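Local atomic coordinates of SWD1-like protein (PDB entry 6E29), a protein that probably serves as a WD-repeat scaffold subunit of the COMPASS histone H3 methyltransferase complex, this chain being its beta-propeller domain. Residues G227-V232 with W299-G304; L272-V277 with E295-E300; I320-H323 with L328-A331. All coordinates share one frame; numbering follows the deposited sequence.

Interaction 1: residues G227-V232 with W299-G304; sequences GRELLV and WERGHG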
ATOM      1  N   GLY B 227      -0.426   4.846  13.510  1.00 44.57           N
ATOM      2  CA  GLY B 227      -0.063   3.448  13.409  1.00 37.01           C
ATOM      3  C   GLY B 227      -0.824   2.520  14.327  1.00 45.57           C
ATOM      4  O   GLY B 227      -0.351   1.398  14.558  1.00 36.80           O
ATOM      5  N   ARG B 228      -1.984   2.942  14.878  1.00 32.91           N
ATOM      6  CA  ARG B 228      -2.689   2.093  15.845  1.00 42.65           C
ATOM      7  C   ARG B 228      -3.746   1.211  15.196  1.00 33.93           C
ATOM      8  O   ARG B 228      -4.217   0.259  15.847  1.00 32.77           O
ATOM      9  CB  ARG B 228      -3.407   2.898  16.944  1.00 42.58           C
ATOM     10  CG  ARG B 228      -2.591   3.822  17.873  1.00 55.22           C
ATOM     11  CD  ARG B 228      -1.805   3.186  19.028  1.00 48.89           C
ATOM     12  NE  ARG B 228      -2.586   2.435  20.050  1.00 38.47           N
ATOM     13  CZ  ARG B 228      -2.823   2.827  21.305  1.00 39.27           C
ATOM     14  NH1 ARG B 228      -2.351   3.978  21.770  1.00 37.56           N
ATOM     15  NH2 ARG B 228      -3.527   2.049  22.117  1.00 35.78           N
ATOM     16  N   GLU B 229      -4.149   1.524  13.968  1.00 30.98           N
ATOM     17  CA  GLU B 229      -5.156   0.733  13.270  1.00 35.42           C
ATOM     18  C   GLU B 229      -4.686   0.398  11.862  1.00 31.73           C
ATOM     19  O   GLU B 229      -4.045   1.215  11.192  1.00 29.74           O
ATOM     20  CB  GLU B 229      -6.494   1.461  13.200  1.00 31.63           C
ATOM     21  CG  GLU B 229      -7.109   1.789  14.577  1.00 50.92           C
ATOM     22  CD  GLU B 229      -6.703   3.170  15.114  1.00 50.24           C
ATOM     23  OE1 GLU B 229      -6.042   3.960  14.395  1.00 45.28           O
ATOM     24  OE2 GLU B 229      -7.074   3.477  16.268  1.00 47.04           O
ATOM     25  N   LEU B 230      -5.025  -0.811  11.425  1.00 25.60           N
ATOM     26  CA  LEU B 230      -4.577  -1.383  10.169  1.00 21.11           C
ATOM     27  C   LEU B 230      -5.817  -1.696   9.325  1.00 25.40           C
ATOM     28  O   LEU B 230      -6.757  -2.334   9.804  1.00 25.11           O
ATOM     29  CB  LEU B 230      -3.793  -2.663  10.416  1.00 24.87           C
ATOM     30  CG  LEU B 230      -3.401  -3.533   9.233  1.00 23.07           C
ATOM     31  CD1 LEU B 230      -2.271  -2.870   8.427  1.00 23.97           C
ATOM     32  CD2 LEU B 230      -3.001  -4.916   9.799  1.00 25.69           C
ATOM     33  N   LEU B 231      -5.771  -1.307   8.075  1.00 22.58           N
ATOM     34  CA  LEU B 231      -6.799  -1.580   7.083  1.00 18.57           C
ATOM     35  C   LEU B 231      -6.259  -2.601   6.105  1.00 25.76           C
ATOM     36  O   LEU B 231      -5.128  -2.483   5.625  1.00 21.30           O
ATOM     37  CB  LEU B 231      -7.144  -0.255   6.366  1.00 22.25           C
ATOM     38  CG  LEU B 231      -8.049  -0.237   5.141  1.00 20.98           C
ATOM     39  CD1 LEU B 231      -9.412  -0.696   5.590  1.00 20.60           C
ATOM     40  CD2 LEU B 231      -8.099   1.249   4.639  1.00 18.23           C
ATOM     41  N   VAL B 232      -7.074  -3.596   5.795  1.00 22.31           N
ATOM     42  CA  VAL B 232      -6.640  -4.747   5.018  1.00 22.68           C
ATOM     43  C   VAL B 232      -7.671  -5.013   3.920  1.00 20.65           C
ATOM     44  O   VAL B 232      -8.845  -5.148   4.214  1.00 23.54           O
ATOM     45  CB  VAL B 232      -6.508  -6.016   5.864  1.00 25.05           C
ATOM     46  CG1 VAL B 232      -6.013  -7.178   4.953  1.00 27.08           C
ATOM     47  CG2 VAL B 232      -5.574  -5.807   7.072  1.00 20.04           C
ATOM     48  N   TRP B 299     -17.404   4.010   4.490  1.00 23.28           N
ATOM     49  CA  TRP B 299     -17.903   3.594   5.799  1.00 23.62           C
ATOM     50  C   TRP B 299     -17.234   4.414   6.905  1.00 21.43           C
ATOM     51  O   TRP B 299     -16.131   4.954   6.728  1.00 23.19           O
ATOM     52  CB  TRP B 299     -17.618   2.120   6.054  1.00 27.31           C
ATOM     53  CG  TRP B 299     -18.215   1.166   5.105  1.00 31.72           C
ATOM     54  CD1 TRP B 299     -19.416   0.482   5.258  1.00 31.12           C
ATOM     55  CD2 TRP B 299     -17.627   0.678   3.887  1.00 26.98           C
ATOM     56  NE1 TRP B 299     -19.606  -0.357   4.200  1.00 27.41           N
ATOM     57  CE2 TRP B 299     -18.531  -0.269   3.343  1.00 27.38           C
ATOM     58  CE3 TRP B 299     -16.420   0.944   3.206  1.00 22.85           C
ATOM     59  CZ2 TRP B 299     -18.288  -0.929   2.128  1.00 30.41           C
ATOM     60  CZ3 TRP B 299     -16.165   0.274   2.009  1.00 23.42           C
ATOM     61  CH2 TRP B 299     -17.094  -0.661   1.484  1.00 29.29           C
ATOM     62  N   GLU B 300     -17.861   4.430   8.075  1.00 28.61           N
ATOM     63  CA  GLU B 300     -17.277   5.104   9.226  1.00 26.90           C
ATOM     64  C   GLU B 300     -16.870   4.061  10.260  1.00 30.07           C
ATOM     65  O   GLU B 300     -17.590   3.089  10.489  1.00 31.68           O
ATOM     66  CB  GLU B 300     -18.257   6.134   9.829  1.00 30.13           C
ATOM     67  CG  GLU B 300     -19.637   5.588  10.108  1.00 42.07           C
ATOM     68  CD  GLU B 300     -19.695   4.924  11.474  1.00 44.98           C
ATOM     69  OE1 GLU B 300     -18.921   5.377  12.369  1.00 44.98           O
ATOM     70  OE2 GLU B 300     -20.465   3.943  11.619  1.00 48.56           O
ATOM     71  N   ARG B 301     -15.714   4.258  10.873  1.00 29.41           N
ATOM     72  CA  ARG B 301     -15.119   3.271  11.785  1.00 30.12           C
ATOM     73  C   ARG B 301     -15.607   3.404  13.205  1.00 45.03           C
ATOM     74  O   ARG B 301     -15.294   2.543  14.034  1.00 46.97           O
ATOM     75  CB  ARG B 301     -13.616   3.439  11.836  1.00 40.38           C
ATOM     76  CG  ARG B 301     -12.910   2.901  10.677  1.00 32.92           C
ATOM     77  CD  ARG B 301     -11.421   2.923  10.942  1.00 29.90           C
ATOM     78  NE  ARG B 301     -11.078   2.495  12.296  1.00 33.62           N
ATOM     79  CZ  ARG B 301     -10.471   3.251  13.204  1.00 37.59           C
ATOM     80  NH1 ARG B 301     -10.113   4.505  12.908  1.00 37.68           N
ATOM     81  NH2 ARG B 301     -10.238   2.755  14.422  1.00 43.00           N
ATOM     82  N   GLY B 302     -16.300   4.491  13.521  1.00 38.26           N
ATOM     83  CA  GLY B 302     -16.883   4.612  14.842  1.00 63.09           C
ATOM     84  C   GLY B 302     -17.814   3.458  15.147  1.00 60.90           C
ATOM     85  O   GLY B 302     -17.722   2.831  16.205  1.00 52.76           O
ATOM     86  N   HIS B 303     -18.720   3.161  14.214  1.00 58.20           N
ATOM     87  CA  HIS B 303     -19.678   2.083  14.375  1.00 42.06           C
ATOM     88  C   HIS B 303     -19.701   1.117  13.218  1.00 44.89           C
ATOM     89  O   HIS B 303     -20.549   0.228  13.210  1.00 49.11           O
ATOM     90  CB  HIS B 303     -21.105   2.630  14.550  1.00 61.00           C
ATOM     91  CG  HIS B 303     -21.273   3.481  15.766  1.00 61.87           C
ATOM     92  ND1 HIS B 303     -20.368   4.462  16.118  1.00 61.75           N
ATOM     93  CD2 HIS B 303     -22.235   3.497  16.718  1.00 64.72           C
ATOM     94  CE1 HIS B 303     -20.757   5.044  17.235  1.00 68.23           C
ATOM     95  NE2 HIS B 303     -21.893   4.483  17.615  1.00 90.92           N
ATOM     96  N   GLY B 304     -18.836   1.283  12.224  1.00 35.36           N
ATOM     97  CA  GLY B 304     -18.794   0.365  11.101  1.00 36.72           C
ATOM     98  C   GLY B 304     -19.849   0.572  10.030  1.00 37.33           C
ATOM     99  O   GLY B 304     -19.906  -0.219   9.080  1.00 33.53           O
TER

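Interaction 2: residues L272-V277 with E295-E300; sequences LSWNHV and ELYIWE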
ATOM      1  N   LEU B 272     -20.056  -7.700  -3.757  1.00 33.61           N
ATOM      2  CA  LEU B 272     -19.081  -6.821  -4.400  1.00 34.81           C
ATOM      3  C   LEU B 272     -17.667  -7.152  -3.950  1.00 45.12           C
ATOM      4  O   LEU B 272     -17.446  -7.462  -2.778  1.00 37.63           O
ATOM      5  CB  LEU B 272     -19.365  -5.352  -4.069  1.00 35.36           C
ATOM      6  CG  LEU B 272     -20.794  -4.892  -4.436  1.00 40.02           C
ATOM      7  CD1 LEU B 272     -21.054  -3.446  -4.031  1.00 34.48           C
ATOM      8  CD2 LEU B 272     -21.078  -5.122  -5.912  1.00 47.74           C
ATOM      9  N   SER B 273     -16.723  -7.082  -4.890  1.00 34.75           N
ATOM     10  CA  SER B 273     -15.300  -7.140  -4.593  0.83 32.15           C
ATOM     11  C   SER B 273     -14.716  -5.739  -4.667  1.00 33.34           C
ATOM     12  O   SER B 273     -15.211  -4.879  -5.398  1.00 37.99           O
ATOM     13  CB  SER B 273     -14.547  -8.070  -5.556  0.83 29.33           C
ATOM     14  OG  SER B 273     -15.038  -9.382  -5.464  0.83 37.02           O
ATOM     15  N   TRP B 274     -13.690  -5.499  -3.846  1.00 31.02           N
ATOM     16  CA  TRP B 274     -13.133  -4.168  -3.629  1.00 29.18           C
ATOM     17  C   TRP B 274     -11.780  -4.041  -4.304  1.00 30.75           C
ATOM     18  O   TRP B 274     -10.955  -4.954  -4.259  1.00 38.77           O
ATOM     19  CB  TRP B 274     -13.015  -3.861  -2.136  1.00 28.80           C
ATOM     20  CG  TRP B 274     -14.264  -4.210  -1.459  1.00 31.70           C
ATOM     21  CD1 TRP B 274     -14.473  -5.254  -0.643  1.00 22.08           C
ATOM     22  CD2 TRP B 274     -15.525  -3.513  -1.568  1.00 26.97           C
ATOM     23  NE1 TRP B 274     -15.784  -5.282  -0.218  1.00 34.94           N
ATOM     24  CE2 TRP B 274     -16.454  -4.222  -0.767  1.00 32.25           C
ATOM     25  CE3 TRP B 274     -15.936  -2.338  -2.218  1.00 31.37           C
ATOM     26  CZ2 TRP B 274     -17.775  -3.813  -0.602  1.00 29.81           C
ATOM     27  CZ3 TRP B 274     -17.293  -1.921  -2.061  1.00 36.01           C
ATOM     28  CH2 TRP B 274     -18.186  -2.665  -1.265  1.00 39.90           C
ATOM     29  N   ASN B 275     -11.599  -2.947  -5.011  1.00 29.30           N
ATOM     30  CA  ASN B 275     -10.410  -2.811  -5.820  1.00 25.62           C
ATOM     31  C   ASN B 275      -9.265  -2.222  -4.981  1.00 37.05           C
ATOM     32  O   ASN B 275      -8.213  -2.849  -4.821  1.00 33.67           O
ATOM     33  CB  ASN B 275     -10.755  -1.939  -7.015  1.00 24.99           C
ATOM     34  CG  ASN B 275      -9.875  -2.165  -8.140  1.00 42.93           C
ATOM     35  OD1 ASN B 275      -8.766  -2.666  -7.969  1.00 61.27           O
ATOM     36  ND2 ASN B 275     -10.313  -1.762  -9.311  1.00 48.65           N
ATOM     37  N   HIS B 276      -9.474  -1.031  -4.417  1.00 26.76           N
ATOM     38  CA  HIS B 276      -8.509  -0.392  -3.541  0.51 24.60           C
ATOM     39  C   HIS B 276      -9.255   0.220  -2.366  1.00 19.75           C
ATOM     40  O   HIS B 276     -10.453   0.488  -2.445  1.00 22.53           O
ATOM     41  CB  HIS B 276      -7.683   0.656  -4.328  0.51 26.04           C
ATOM     42  CG  HIS B 276      -6.621   0.031  -5.173  0.51 20.36           C
ATOM     43  ND1 HIS B 276      -6.760  -0.208  -6.523  0.51 28.43           N
ATOM     44  CD2 HIS B 276      -5.434  -0.518  -4.816  0.51 20.85           C
ATOM     45  CE1 HIS B 276      -5.683  -0.833  -6.974  0.51 23.06           C
ATOM     46  NE2 HIS B 276      -4.869  -1.046  -5.956  0.51 26.68           N
ATOM     47  N   VAL B 277      -8.532   0.446  -1.266  1.00 18.69           N
ATOM     48  CA  VAL B 277      -9.133   0.994  -0.061  1.00 20.85           C
ATOM     49  C   VAL B 277      -8.198   2.054   0.493  1.00 27.03           C
ATOM     50  O   VAL B 277      -7.001   2.057   0.194  1.00 22.35           O
ATOM     51  CB  VAL B 277      -9.362  -0.066   1.020  1.00 21.77           C
ATOM     52  CG1 VAL B 277     -10.420  -1.110   0.445  1.00 19.67           C
ATOM     53  CG2 VAL B 277      -7.995  -0.779   1.385  1.00 20.51           C
ATOM     54  N   GLU B 295     -19.111   2.743  -8.529  1.00 39.57           N
ATOM     55  CA  GLU B 295     -19.290   3.428  -7.260  1.00 32.52           C
ATOM     56  C   GLU B 295     -18.047   3.410  -6.381  1.00 41.33           C
ATOM     57  O   GLU B 295     -17.174   2.532  -6.463  1.00 31.85           O
ATOM     58  CB  GLU B 295     -20.467   2.797  -6.508  1.00 42.71           C
ATOM     59  CG  GLU B 295     -21.774   2.992  -7.246  1.00 42.32           C
ATOM     60  CD  GLU B 295     -22.277   1.732  -7.941  1.00 46.23           C
ATOM     61  OE1 GLU B 295     -23.476   1.674  -8.230  1.00 50.33           O
ATOM     62  OE2 GLU B 295     -21.481   0.800  -8.169  1.00 60.99           O
ATOM     63  N   LEU B 296     -17.990   4.400  -5.504  1.00 29.72           N
ATOM     64  CA  LEU B 296     -17.093   4.380  -4.358  1.00 25.13           C
ATOM     65  C   LEU B 296     -17.942   4.276  -3.105  1.00 26.41           C
ATOM     66  O   LEU B 296     -19.008   4.898  -3.022  1.00 29.63           O
ATOM     67  CB  LEU B 296     -16.238   5.657  -4.278  1.00 26.74           C
ATOM     68  CG  LEU B 296     -15.318   5.988  -5.452  1.00 29.44           C
ATOM     69  CD1 LEU B 296     -14.664   7.327  -5.159  1.00 37.61           C
ATOM     70  CD2 LEU B 296     -14.212   4.914  -5.615  1.00 26.15           C
ATOM     71  N   TYR B 297     -17.476   3.501  -2.128  1.00 25.09           N
ATOM     72  CA  TYR B 297     -18.209   3.309  -0.890  1.00 20.94           C
ATOM     73  C   TYR B 297     -17.400   3.948   0.220  1.00 23.86           C
ATOM     74  O   TYR B 297     -16.180   3.800   0.239  1.00 24.75           O
ATOM     75  CB  TYR B 297     -18.415   1.817  -0.587  1.00 24.31           C
ATOM     76  CG  TYR B 297     -19.465   1.215  -1.539  1.00 30.38           C
ATOM     77  CD1 TYR B 297     -19.154   0.963  -2.874  1.00 28.69           C
ATOM     78  CD2 TYR B 297     -20.748   0.902  -1.093  1.00 41.48           C
ATOM     79  CE1 TYR B 297     -20.100   0.427  -3.744  1.00 29.57           C
ATOM     80  CE2 TYR B 297     -21.701   0.351  -1.961  1.00 46.77           C
ATOM     81  CZ  TYR B 297     -21.361   0.127  -3.285  1.00 47.12           C
ATOM     82  OH  TYR B 297     -22.283  -0.413  -4.160  1.00 42.34           O
ATOM     83  N   ILE B 298     -18.088   4.600   1.170  1.00 25.87           N
ATOM     84  CA  ILE B 298     -17.424   5.173   2.350  1.00 22.19           C
ATOM     85  C   ILE B 298     -18.143   4.674   3.604  1.00 24.08           C
ATOM     86  O   ILE B 298     -19.358   4.852   3.740  1.00 26.87           O
ATOM     87  CB  ILE B 298     -17.414   6.707   2.303  1.00 24.07           C
ATOM     88  CG1 ILE B 298     -16.782   7.196   0.976  1.00 21.90           C
ATOM     89  CG2 ILE B 298     -16.647   7.261   3.474  1.00 23.76           C
ATOM     90  CD1 ILE B 298     -16.819   8.769   0.848  1.00 27.55           C
ATOM     91  N   TRP B 299     -17.404   4.010   4.490  1.00 23.28           N
ATOM     92  CA  TRP B 299     -17.903   3.594   5.799  1.00 23.62           C
ATOM     93  C   TRP B 299     -17.234   4.414   6.905  1.00 21.43           C
ATOM     94  O   TRP B 299     -16.131   4.954   6.728  1.00 23.19           O
ATOM     95  CB  TRP B 299     -17.618   2.120   6.054  1.00 27.31           C
ATOM     96  CG  TRP B 299     -18.215   1.166   5.105  1.00 31.72           C
ATOM     97  CD1 TRP B 299     -19.416   0.482   5.258  1.00 31.12           C
ATOM     98  CD2 TRP B 299     -17.627   0.678   3.887  1.00 26.98           C
ATOM     99  NE1 TRP B 299     -19.606  -0.357   4.200  1.00 27.41           N
ATOM    100  CE2 TRP B 299     -18.531  -0.269   3.343  1.00 27.38           C
ATOM    101  CE3 TRP B 299     -16.420   0.944   3.206  1.00 22.85           C
ATOM    102  CZ2 TRP B 299     -18.288  -0.929   2.128  1.00 30.41           C
ATOM    103  CZ3 TRP B 299     -16.165   0.274   2.009  1.00 23.42           C
ATOM    104  CH2 TRP B 299     -17.094  -0.661   1.484  1.00 29.29           C
ATOM    105  N   GLU B 300     -17.861   4.430   8.075  1.00 28.61           N
ATOM    106  CA  GLU B 300     -17.277   5.104   9.226  1.00 26.90           C
ATOM    107  C   GLU B 300     -16.870   4.061  10.260  1.00 30.07           C
ATOM    108  O   GLU B 300     -17.590   3.089  10.489  1.00 31.68           O
ATOM    109  CB  GLU B 300     -18.257   6.134   9.829  1.00 30.13           C
ATOM    110  CG  GLU B 300     -19.637   5.588  10.108  1.00 42.07           C
ATOM    111  CD  GLU B 300     -19.695   4.924  11.474  1.00 44.98           C
ATOM    112  OE1 GLU B 300     -18.921   5.377  12.369  1.00 44.98           O
ATOM    113  OE2 GLU B 300     -20.465   3.943  11.619  1.00 48.56           O
TER

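Interaction 3: residues I320-H323 with L328-A331; sequences IEWH and LLAA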
ATOM      1  N   ILE B 320      -7.446   4.781  -4.790  1.00 20.72           N
ATOM      2  CA  ILE B 320      -8.033   5.973  -4.174  1.00 25.78           C
ATOM      3  C   ILE B 320      -7.136   6.416  -3.028  1.00 25.83           C
ATOM      4  O   ILE B 320      -6.418   5.615  -2.436  1.00 23.70           O
ATOM      5  CB  ILE B 320      -9.485   5.718  -3.679  1.00 21.58           C
ATOM      6  CG1 ILE B 320      -9.455   4.626  -2.610  1.00 26.36           C
ATOM      7  CG2 ILE B 320     -10.395   5.303  -4.895  1.00 23.14           C
ATOM      8  CD1 ILE B 320     -10.794   4.334  -2.044  1.00 35.00           C
ATOM      9  N   GLU B 321      -7.212   7.694  -2.680  1.00 19.50           N
ATOM     10  CA  GLU B 321      -6.370   8.235  -1.613  1.00 24.67           C
ATOM     11  C   GLU B 321      -7.075   9.424  -1.003  1.00 19.35           C
ATOM     12  O   GLU B 321      -7.602  10.264  -1.740  1.00 18.22           O
ATOM     13  CB  GLU B 321      -5.017   8.727  -2.129  1.00 28.53           C
ATOM     14  CG  GLU B 321      -4.098   7.615  -2.499  1.00 45.12           C
ATOM     15  CD  GLU B 321      -3.703   6.790  -1.282  1.00 58.30           C
ATOM     16  OE1 GLU B 321      -3.438   7.370  -0.193  1.00 38.44           O
ATOM     17  OE2 GLU B 321      -3.692   5.558  -1.425  1.00 36.96           O
ATOM     18  N   TRP B 322      -7.102   9.506   0.320  1.00 18.56           N
ATOM     19  CA  TRP B 322      -7.613  10.703   0.972  1.00 22.03           C
ATOM     20  C   TRP B 322      -6.510  11.739   1.196  1.00 18.86           C
ATOM     21  O   TRP B 322      -5.352  11.379   1.464  1.00 22.98           O
ATOM     22  CB  TRP B 322      -8.180  10.360   2.348  1.00 23.04           C
ATOM     23  CG  TRP B 322      -9.430   9.503   2.374  1.00 19.98           C
ATOM     24  CD1 TRP B 322      -9.494   8.128   2.323  1.00 17.85           C
ATOM     25  CD2 TRP B 322     -10.774   9.963   2.550  1.00 20.71           C
ATOM     26  NE1 TRP B 322     -10.808   7.712   2.469  1.00 19.27           N
ATOM     27  CE2 TRP B 322     -11.600   8.818   2.629  1.00 20.15           C
ATOM     28  CE3 TRP B 322     -11.359  11.227   2.681  1.00 28.03           C
ATOM     29  CZ2 TRP B 322     -12.969   8.908   2.796  1.00 32.45           C
ATOM     30  CZ3 TRP B 322     -12.727  11.305   2.845  1.00 31.91           C
ATOM     31  CH2 TRP B 322     -13.503  10.160   2.906  1.00 21.79           C
ATOM     32  N   HIS B 323      -6.913  13.012   1.230  1.00 19.16           N
ATOM     33  CA  HIS B 323      -5.987  14.093   1.609  1.00 21.91           C
ATOM     34  C   HIS B 323      -5.582  13.947   3.092  1.00 37.05           C
ATOM     35  O   HIS B 323      -6.384  13.494   3.916  1.00 22.56           O
ATOM     36  CB  HIS B 323      -6.685  15.435   1.357  1.00 20.64           C
ATOM     37  CG  HIS B 323      -5.775  16.614   1.466  1.00 19.57           C
ATOM     38  ND1 HIS B 323      -5.594  17.306   2.645  1.00 26.60           N
ATOM     39  CD2 HIS B 323      -4.983  17.216   0.541  1.00 22.55           C
ATOM     40  CE1 HIS B 323      -4.739  18.304   2.434  1.00 30.55           C
ATOM     41  NE2 HIS B 323      -4.344  18.256   1.175  1.00 33.31           N
ATOM     42  N   LEU B 328     -11.099  15.335   1.560  1.00 22.51           N
ATOM     43  CA  LEU B 328     -10.996  15.249   0.099  1.00 26.56           C
ATOM     44  C   LEU B 328     -10.585  13.833  -0.270  1.00 28.21           C
ATOM     45  O   LEU B 328      -9.630  13.292   0.307  1.00 24.53           O
ATOM     46  CB  LEU B 328      -9.951  16.247  -0.460  1.00 26.07           C
ATOM     47  CG  LEU B 328     -10.166  17.732  -0.170  1.00 35.72           C
ATOM     48  CD1 LEU B 328      -8.927  18.565  -0.541  1.00 33.50           C
ATOM     49  CD2 LEU B 328     -11.410  18.194  -0.971  1.00 33.59           C
ATOM     50  N   LEU B 329     -11.260  13.229  -1.258  1.00 24.98           N
ATOM     51  CA  LEU B 329     -10.987  11.828  -1.621  1.00 20.18           C
ATOM     52  C   LEU B 329     -10.668  11.850  -3.108  1.00 25.98           C
ATOM     53  O   LEU B 329     -11.502  12.309  -3.896  1.00 23.47           O
ATOM     54  CB  LEU B 329     -12.226  10.938  -1.328  1.00 20.03           C
ATOM     55  CG  LEU B 329     -12.211   9.484  -1.804  1.00 21.39           C
ATOM     56  CD1 LEU B 329     -10.988   8.682  -1.183  1.00 22.76           C
ATOM     57  CD2 LEU B 329     -13.539   8.815  -1.433  1.00 29.91           C
ATOM     58  N   ALA B 330      -9.457  11.423  -3.496  1.00 26.17           N
ATOM     59  CA  ALA B 330      -9.067  11.397  -4.901  1.00 25.88           C
ATOM     60  C   ALA B 330      -9.146   9.970  -5.417  1.00 26.70           C
ATOM     61  O   ALA B 330      -8.816   9.012  -4.710  1.00 25.24           O
ATOM     62  CB  ALA B 330      -7.639  11.930  -5.094  1.00 21.28           C
ATOM     63  N   ALA B 331      -9.500   9.832  -6.686  1.00 26.67           N
ATOM     64  CA  ALA B 331      -9.628   8.496  -7.281  1.00 28.81           C
ATOM     65  C   ALA B 331      -9.169   8.492  -8.733  1.00 30.40           C
ATOM     66  O   ALA B 331      -9.377   9.460  -9.460  1.00 27.34           O
ATOM     67  CB  ALA B 331     -11.067   7.991  -7.200  1.00 23.23           C
TER

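Interaction 1: residues G227-V232 with W299-G304
E229, the first residue of strand 229-234, meets R301, and this single pair makes the whole contact: only 81 Å² is buried, and even the nearest CA atoms, those of E229 and R301, are 10.4 Å apart. The aliphatic part of the glutamate does most of the touching. E229 CG comes within 3.3 Å of R301 NH2, and E229 CB lies over the rim of one guanidinium face, 4.1 Å above its plane. The charged ends meet less closely: E229 OE2 and R301 NH2 stand 3.7 Å apart in a long salt bridge, with carboxylate and guanidinium planes turned 40° from each other. Both charged groups have other partners, since E229 OE1 is hydrogen-bonded to T224 OG1, while R301 NH2 forms a salt bridge with E262 and R301 NH1 is hydrogen-bonded to G283 O. With an alanine in place of E229, R301 NH2 is likely to lose the methylene packed against it and one of its two described acidic partners, and T224 OG1 its bond to the carboxylate. The pair spans two successive blades of the propeller, one built on strands 218-223 to 261-265 and the next on 274-279 to 306-310. R301 reaches across the junction of the two blades, its chain bent at chi3 (42°). Further along the first segment, L231 points the same way as E229 but packs on F279 and V286, in the apolar layer between the blades.

Interaction 2: residues L272-V277 with E295-E300
W274, Y297 and W299 form an aromatic cluster on one side of a propeller blade, the side turned to the blade before it. W274 lies on the blade's first strand, 274-279, and the other two belong to its third, 296-300, so the rings meet over the intervening strand 285-290. W274 takes part in two T-shaped pairs with opposite roles. Its six-membered ring sends an edge to the face of Y297, centroids 5.3 Å apart and planes at 77°, with W274 CZ3 reaching Y297 CD1 at 3.5 Å. In the second pair W274 offers a face: the edge of the W299 six-membered ring approaches it, centroids 5.2 Å apart and planes at 83°, and W299 CH2 stops 3.6 Å from W274 CH2, toward the rim. The two tryptophans arrive from opposite directions. Over the opposite face of W274, toward its rim, lies L272 O, while L272 CD1 crosses to Y297 and touches its OH at 3.3 Å. With CG beside the backbone N (chi1 -47°), the W274 indole is carried across to both rings, and its NE1 is hydrogen-bonded to R237 O; W299 also meets F265. No hydrogen bond joins the two segments. The steep interplanar angles direct ring C-H edges at pi faces, so the contact depends on how the rings are turned as well as on apolar burial, and the bond from W274 NE1 satisfies the indole's polar atom and is likely to restrict its rotation.

Interaction 3: residues I320-H323 with L328-A331
Strands 320-322 and 328-331 run antiparallel, their axes 4.7 Å apart at closest and 160° between their N-to-C directions. E321 and A330 form a hydrogen-bonded pair: E321 N donates to A330 O at 2.9 Å, and A330 N to E321 O at 2.8 Å. Past the non-hydrogen-bonded pair W322-L329, H323 N continues the ladder to L328 O at 2.9 Å. I320, W322, L329 and A331 share one sheet face. There L329 CD1 stands over the indole in a CH-pi contact, 3.7 Å from the centroid of the W322 five-membered ring and 5° off its normal, with L329 CG anti to the backbone N (chi1 172°), which carries CD1 over the ring. I320 CG2 meets A331 CB at 3.6 Å, while H323 CB and L328 CB touch at 3.8 Å. On the face shared with A330, E321 extends away to a salt bridge with R222 of another blade; H323 NE2 is hydrogen-bonded to G37 O. Such a hairpin forms the first two strands of a WD-type propeller blade. Here the third strand is 339-343 and the fourth, 19-23, comes from the N-terminal end of the chain, the "Velcro" closure of a seven-bladed ring.

How the interactions relate
Interactions 1 and 2 share strand 296-300: interaction 2, with its buried rings, uses the body of the strand, interaction 1 the turn after it, at the surface. They touch where L231 CG packs on V277 CG2 at 3.8 Å. Interaction 3 is buried too, but belongs to the closing blade and packs against interaction 2 from the next position, for instance I298 CD1 on L329 CD2 at 4.0 Å. Chemistry follows place: a long ion pair between blades at the surface, nearly perpendicular rings inside one blade, and backbone hydrogen bonds between the two segments only in interaction 3, whose strands are direct neighbours and bury 406 Å².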